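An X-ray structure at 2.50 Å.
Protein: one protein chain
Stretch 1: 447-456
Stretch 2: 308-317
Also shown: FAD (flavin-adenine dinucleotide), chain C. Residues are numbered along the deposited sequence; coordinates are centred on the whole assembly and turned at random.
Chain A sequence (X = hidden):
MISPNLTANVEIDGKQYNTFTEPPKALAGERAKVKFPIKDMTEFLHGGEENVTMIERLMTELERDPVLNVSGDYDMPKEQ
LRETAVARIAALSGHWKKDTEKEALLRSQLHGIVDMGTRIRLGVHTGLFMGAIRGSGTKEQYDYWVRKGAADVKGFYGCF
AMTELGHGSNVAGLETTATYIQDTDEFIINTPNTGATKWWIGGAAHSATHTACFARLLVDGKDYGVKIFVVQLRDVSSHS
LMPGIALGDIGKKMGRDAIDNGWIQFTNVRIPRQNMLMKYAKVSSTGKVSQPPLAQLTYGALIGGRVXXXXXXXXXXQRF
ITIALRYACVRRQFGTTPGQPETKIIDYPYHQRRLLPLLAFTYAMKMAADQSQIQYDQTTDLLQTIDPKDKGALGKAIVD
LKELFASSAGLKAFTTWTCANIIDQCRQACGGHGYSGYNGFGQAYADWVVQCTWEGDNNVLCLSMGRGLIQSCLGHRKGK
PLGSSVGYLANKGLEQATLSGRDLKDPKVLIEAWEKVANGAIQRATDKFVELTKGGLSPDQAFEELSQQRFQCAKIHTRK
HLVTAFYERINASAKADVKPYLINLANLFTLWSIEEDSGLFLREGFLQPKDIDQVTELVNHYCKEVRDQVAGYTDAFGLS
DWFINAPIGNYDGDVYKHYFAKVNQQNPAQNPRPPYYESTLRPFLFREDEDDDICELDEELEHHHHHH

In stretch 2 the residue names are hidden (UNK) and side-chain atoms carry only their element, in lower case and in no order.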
# COMPACT_ATOMS: atom_id res chain seq x y z
N ASP A 447 -0.90 8.22 -6.01
CA ASP A 447 -1.84 8.63 -7.04
C ASP A 447 -2.90 7.59 -7.40
O ASP A 447 -4.05 7.91 -7.62
CB ASP A 447 -1.11 9.09 -8.30
CG ASP A 447 -0.37 10.38 -8.11
OD1 ASP A 447 -0.53 11.04 -7.09
OD2 ASP A 447 0.40 10.75 -9.00
N TRP A 448 -2.50 6.33 -7.49
CA TRP A 448 -3.41 5.27 -7.91
C TRP A 448 -4.56 4.99 -6.97
O TRP A 448 -5.66 4.70 -7.40
CB TRP A 448 -2.67 3.96 -8.21
CG TRP A 448 -3.62 2.88 -8.63
CD1 TRP A 448 -4.09 1.88 -7.86
CD2 TRP A 448 -4.28 2.76 -9.88
NE1 TRP A 448 -4.98 1.13 -8.55
CE2 TRP A 448 -5.11 1.65 -9.80
CE3 TRP A 448 -4.23 3.48 -11.07
CZ2 TRP A 448 -5.88 1.22 -10.87
CZ3 TRP A 448 -4.99 3.06 -12.12
CH2 TRP A 448 -5.80 1.95 -12.02
N VAL A 449 -4.29 5.04 -5.69
CA VAL A 449 -5.08 4.42 -4.67
C VAL A 449 -6.53 4.93 -4.57
O VAL A 449 -7.42 4.22 -4.17
CB VAL A 449 -4.28 4.41 -3.35
CG1 VAL A 449 -4.92 5.19 -2.24
CG2 VAL A 449 -3.90 3.00 -2.96
N VAL A 450 -6.75 6.18 -4.96
CA VAL A 450 -8.07 6.75 -4.93
C VAL A 450 -9.05 6.01 -5.85
O VAL A 450 -10.24 6.05 -5.62
CB VAL A 450 -8.04 8.27 -5.22
CG1 VAL A 450 -7.39 8.57 -6.56
CG2 VAL A 450 -9.42 8.87 -5.13
N GLN A 451 -8.54 5.32 -6.85
CA GLN A 451 -9.33 4.57 -7.81
C GLN A 451 -10.18 3.52 -7.10
O GLN A 451 -11.22 3.13 -7.58
CB GLN A 451 -8.43 3.85 -8.80
CG GLN A 451 -7.66 4.74 -9.75
CD GLN A 451 -8.29 4.83 -11.11
OE1 GLN A 451 -9.14 5.65 -11.35
NE2 GLN A 451 -7.87 3.97 -12.00
N CYS A 452 -9.68 3.01 -6.01
CA CYS A 452 -10.43 2.15 -5.12
C CYS A 452 -11.59 2.82 -4.38
O CYS A 452 -12.50 2.15 -3.97
CB CYS A 452 -9.51 1.42 -4.16
SG CYS A 452 -8.17 0.58 -4.98
N THR A 453 -11.49 4.11 -4.13
CA THR A 453 -12.51 4.79 -3.36
C THR A 453 -13.59 5.47 -4.21
O THR A 453 -14.76 5.30 -3.96
CB THR A 453 -11.86 5.77 -2.35
OG1 THR A 453 -11.26 5.02 -1.30
CG2 THR A 453 -12.87 6.68 -1.73
N TRP A 454 -13.16 6.24 -5.19
CA TRP A 454 -14.06 6.93 -6.11
C TRP A 454 -14.61 6.04 -7.22
O TRP A 454 -14.11 4.97 -7.46
CB TRP A 454 -13.41 8.20 -6.66
CG TRP A 454 -12.35 8.02 -7.68
CD1 TRP A 454 -12.13 6.93 -8.44
CD2 TRP A 454 -11.38 8.99 -8.08
NE1 TRP A 454 -11.08 7.14 -9.27
CE2 TRP A 454 -10.60 8.40 -9.08
CE3 TRP A 454 -11.09 10.29 -7.68
CZ2 TRP A 454 -9.55 9.07 -9.69
CZ3 TRP A 454 -10.05 10.95 -8.28
CH2 TRP A 454 -9.29 10.34 -9.27
N GLU A 455 -15.66 6.49 -7.88
CA GLU A 455 -16.31 5.69 -8.90
C GLU A 455 -16.81 4.41 -8.29
O GLU A 455 -16.77 3.36 -8.89
CB GLU A 455 -15.35 5.36 -10.04
CG GLU A 455 -14.96 6.55 -10.90
CD GLU A 455 -16.10 7.10 -11.73
OE1 GLU A 455 -16.98 6.33 -12.12
OE2 GLU A 455 -16.10 8.30 -12.01
N GLY A 456 -17.26 4.52 -7.05
CA GLY A 456 -17.82 3.40 -6.33
C GLY A 456 -16.80 2.81 -5.41
O GLY A 456 -15.81 2.31 -5.86
N UNK A 308 -13.18 1.28 -18.65
CA UNK A 308 -12.08 2.24 -18.64
C UNK A 308 -11.13 2.06 -17.44
O UNK A 308 -9.91 2.09 -17.60
o UNK A 308 -13.11 3.93 -20.03
c UNK A 308 -11.47 4.75 -18.49
c UNK A 308 -12.59 3.70 -18.72
N UNK A 309 -11.70 1.80 -16.27
CA UNK A 309 -10.91 1.64 -15.06
C UNK A 309 -10.18 0.30 -14.97
O UNK A 309 -9.08 0.17 -14.34
c UNK A 309 -11.57 4.12 -11.56
s UNK A 309 -13.10 3.55 -12.25
c UNK A 309 -11.81 1.81 -13.86
c UNK A 309 -12.53 3.13 -13.88
N UNK A 310 -10.80 -0.68 -15.60
CA UNK A 310 -10.22 -2.01 -15.69
C UNK A 310 -9.01 -1.92 -16.59
O UNK A 310 -7.98 -2.44 -16.22
c UNK A 310 -11.22 -3.06 -16.21
c UNK A 310 -10.54 -4.41 -16.39
c UNK A 310 -13.64 -3.68 -15.88
c UNK A 310 -12.36 -3.22 -15.22
N UNK A 311 -9.17 -1.27 -17.75
CA UNK A 311 -8.06 -0.92 -18.63
C UNK A 311 -6.97 -0.03 -17.97
O UNK A 311 -5.80 -0.32 -18.12
c UNK A 311 -8.58 -0.27 -19.91
N UNK A 312 -7.34 1.02 -17.24
CA UNK A 312 -6.39 1.84 -16.47
C UNK A 312 -5.52 0.96 -15.57
O UNK A 312 -4.35 1.25 -15.38
c UNK A 312 -7.08 2.90 -15.56
o UNK A 312 -7.40 4.20 -17.53
c UNK A 312 -7.72 4.05 -16.33
o UNK A 312 -8.55 4.82 -15.76
N UNK A 313 -6.12 -0.08 -14.97
CA UNK A 313 -5.37 -0.95 -14.08
C UNK A 313 -4.26 -1.64 -14.88
O UNK A 313 -3.10 -1.84 -14.38
c UNK A 313 -6.28 -1.96 -13.36
o UNK A 313 -7.20 -1.30 -12.50
N UNK A 314 -4.59 -1.98 -16.11
CA UNK A 314 -3.60 -2.52 -17.01
C UNK A 314 -2.51 -1.52 -17.34
O UNK A 314 -1.31 -1.78 -17.16
c UNK A 314 -2.37 -4.27 -19.38
c UNK A 314 -1.44 -4.45 -20.39
c UNK A 314 -3.15 -2.27 -20.44
c UNK A 314 -1.35 -3.53 -21.43
c UNK A 314 -3.25 -3.21 -19.41
c UNK A 314 -4.24 -3.02 -18.31
c UNK A 314 -2.20 -2.43 -21.46
N UNK A 315 -2.95 -0.38 -17.85
CA UNK A 315 -2.08 0.67 -18.27
C UNK A 315 -1.06 1.12 -17.23
O UNK A 315 0.07 1.42 -17.60
c UNK A 315 -5.36 1.61 -21.66
c UNK A 315 -2.91 1.87 -18.75
c UNK A 315 -3.46 1.70 -20.14
c UNK A 315 -4.51 1.41 -22.72
c UNK A 315 -4.84 1.76 -20.37
c UNK A 315 -3.12 1.34 -22.51
c UNK A 315 -2.61 1.47 -21.23
N UNK A 316 -1.44 1.18 -15.95
CA UNK A 316 -0.50 1.50 -14.88
C UNK A 316 0.35 0.30 -14.50
O UNK A 316 1.55 0.44 -14.36
c UNK A 316 -0.21 2.39 -12.48
c UNK A 316 -1.20 2.11 -13.63
c UNK A 316 -1.84 3.40 -14.02
N UNK A 317 -0.26 -0.85 -14.30
CA UNK A 317 0.46 -2.02 -13.83
C UNK A 317 1.66 -2.42 -14.70
O UNK A 317 2.71 -2.77 -14.15
o UNK A 317 -1.34 -3.04 -12.61
c UNK A 317 -0.46 -3.23 -13.69
PA FAD C . -18.59 6.37 2.24
O1A FAD C . -19.17 7.04 3.43
O2A FAD C . -19.45 5.94 1.12
O5B FAD C . -17.89 5.06 2.78
C5B FAD C . -16.86 5.15 3.76
C4B FAD C . -16.41 3.78 4.20
O4B FAD C . -17.51 3.07 4.76
C3B FAD C . -15.92 2.97 3.03
O3B FAD C . -14.80 2.21 3.42
C2B FAD C . -17.03 2.01 2.74
O2B FAD C . -16.47 0.77 2.35
C1B FAD C . -17.77 1.88 4.04
N9A FAD C . -19.20 1.69 3.72
C8A FAD C . -20.03 2.60 3.21
N7A FAD C . -21.25 2.07 3.02
C5A FAD C . -21.20 0.79 3.41
C6A FAD C . -22.14 -0.34 3.48
N6A FAD C . -23.41 -0.21 3.08
N1A FAD C . -21.67 -1.50 3.95
C2A FAD C . -20.40 -1.64 4.35
N3A FAD C . -19.51 -0.66 4.32
C4A FAD C . -19.84 0.55 3.87
N1 FAD C . -16.85 13.27 -5.93
C2 FAD C . -17.44 14.06 -6.85
O2 FAD C . -18.67 14.09 -6.91
N3 FAD C . -16.77 14.80 -7.70
C4 FAD C . -15.45 14.83 -7.72
O4 FAD C . -14.86 15.54 -8.52
C4X FAD C . -14.72 14.01 -6.75
N5 FAD C . -13.40 14.01 -6.71
C5X FAD C . -12.76 13.26 -5.81
C6 FAD C . -11.39 13.29 -5.80
C7 FAD C . -10.69 12.54 -4.90
C7M FAD C . -9.19 12.60 -4.93
C8 FAD C . -11.42 11.70 -3.93
C8M FAD C . -10.68 10.86 -2.93
C9 FAD C . -12.80 11.65 -3.94
C9A FAD C . -13.50 12.41 -4.84
N10 FAD C . -14.90 12.38 -4.88
C10 FAD C . -15.52 13.20 -5.82
C1' FAD C . -15.68 11.59 -3.93
C2' FAD C . -15.72 10.09 -4.17
O2' FAD C . -16.54 9.85 -5.30
C3' FAD C . -16.31 9.43 -2.92
O3' FAD C . -15.37 9.62 -1.88
C4' FAD C . -16.62 7.93 -2.98
O4' FAD C . -17.41 7.57 -4.10
C5' FAD C . -17.43 7.51 -1.77
O5' FAD C . -16.66 7.67 -0.60
P FAD C . -17.24 8.36 0.70
O1P FAD C . -16.23 9.33 1.16
O2P FAD C . -18.63 8.79 0.42
O3P FAD C . -17.28 7.15 1.73

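Position 308 has three side-chain atoms: a first carbon that carries one oxygen and one carbon. Nothing of stretch 1 is within contact range. This is Thr-308, and its hydroxyl is hydrogen-bonded elsewhere in the structure.

Position 309 has an unbranched chain of two carbons, a sulfur and a carbon. The sulfur lies 3.6 Å from Glu-455 CB, and the terminal carbon lies 3.8 Å from Trp-454 NE1. A thioether in this order is Met-309. Its CA-to-CB bond points sideways, but chi1 m, chi2 t and chi3 p bring the end nearer to stretch 1. Met-309 CE is modelled too close to Gln-451 OE1, so that approach carries no weight.

Position 310 has four carbons, forked at the first, with one arm two carbons long. It points away from stretch 1. This is Ile-310.

Position 311 has one carbon and no contact. This is Ala-311.

Position 312 has two carbons, the second carrying two oxygens. Its CB points toward stretch 1 and lies 3.9 Å from Trp-448 CH2 and 3.8 Å from Gln-451 NE2. A carboxylate on so short a stem is Asp-312. Its OD1 is hydrogen-bonded elsewhere in the structure.

Position 313 has one carbon and then one oxygen. The oxygen is 3.3 Å from Trp-448 CZ2, at the ring edge. This is Ser-313.

Position 314 has one carbon and a six-carbon ring with no further atom. It points away from stretch 1. This is Phe-314.

Position 315 has the same atoms. Its CA-to-CB bond points sideways and its end leads away from stretch 1; its nearest approach is CB, 7.0 Å from Trp-448 CZ3, so there is no contact. This is Phe-315.

Position 316 has three carbons, forked at the first. It points toward stretch 1, and one branch packs on the Trp-448 ring. This is Val-316, with Val-316 CG2 3.7 Å from Trp-448 CZ3.

Position 317 has one carbon and then one oxygen, out of reach of stretch 1. This is Ser-317. Ser-317 OG donates a hydrogen bond to Ser-313 O at 2.8 Å, one turn back.

The contact buries 324 Å² and has no hydrogen bond across it, so it rests on packing. Trp-448 reaches the helix along Asp-312, Ser-313 and Val-316. Met-309 reaches out to Trp-454 and Glu-455. Met-309 CE sits at the edge of the Trp-454 ring, as does FAD C6, 3.6 Å from Trp-454 CE3. Trp-454 therefore touches both the helix and the flavin.

Stretch 2 (308-317) TMIADSFFVS
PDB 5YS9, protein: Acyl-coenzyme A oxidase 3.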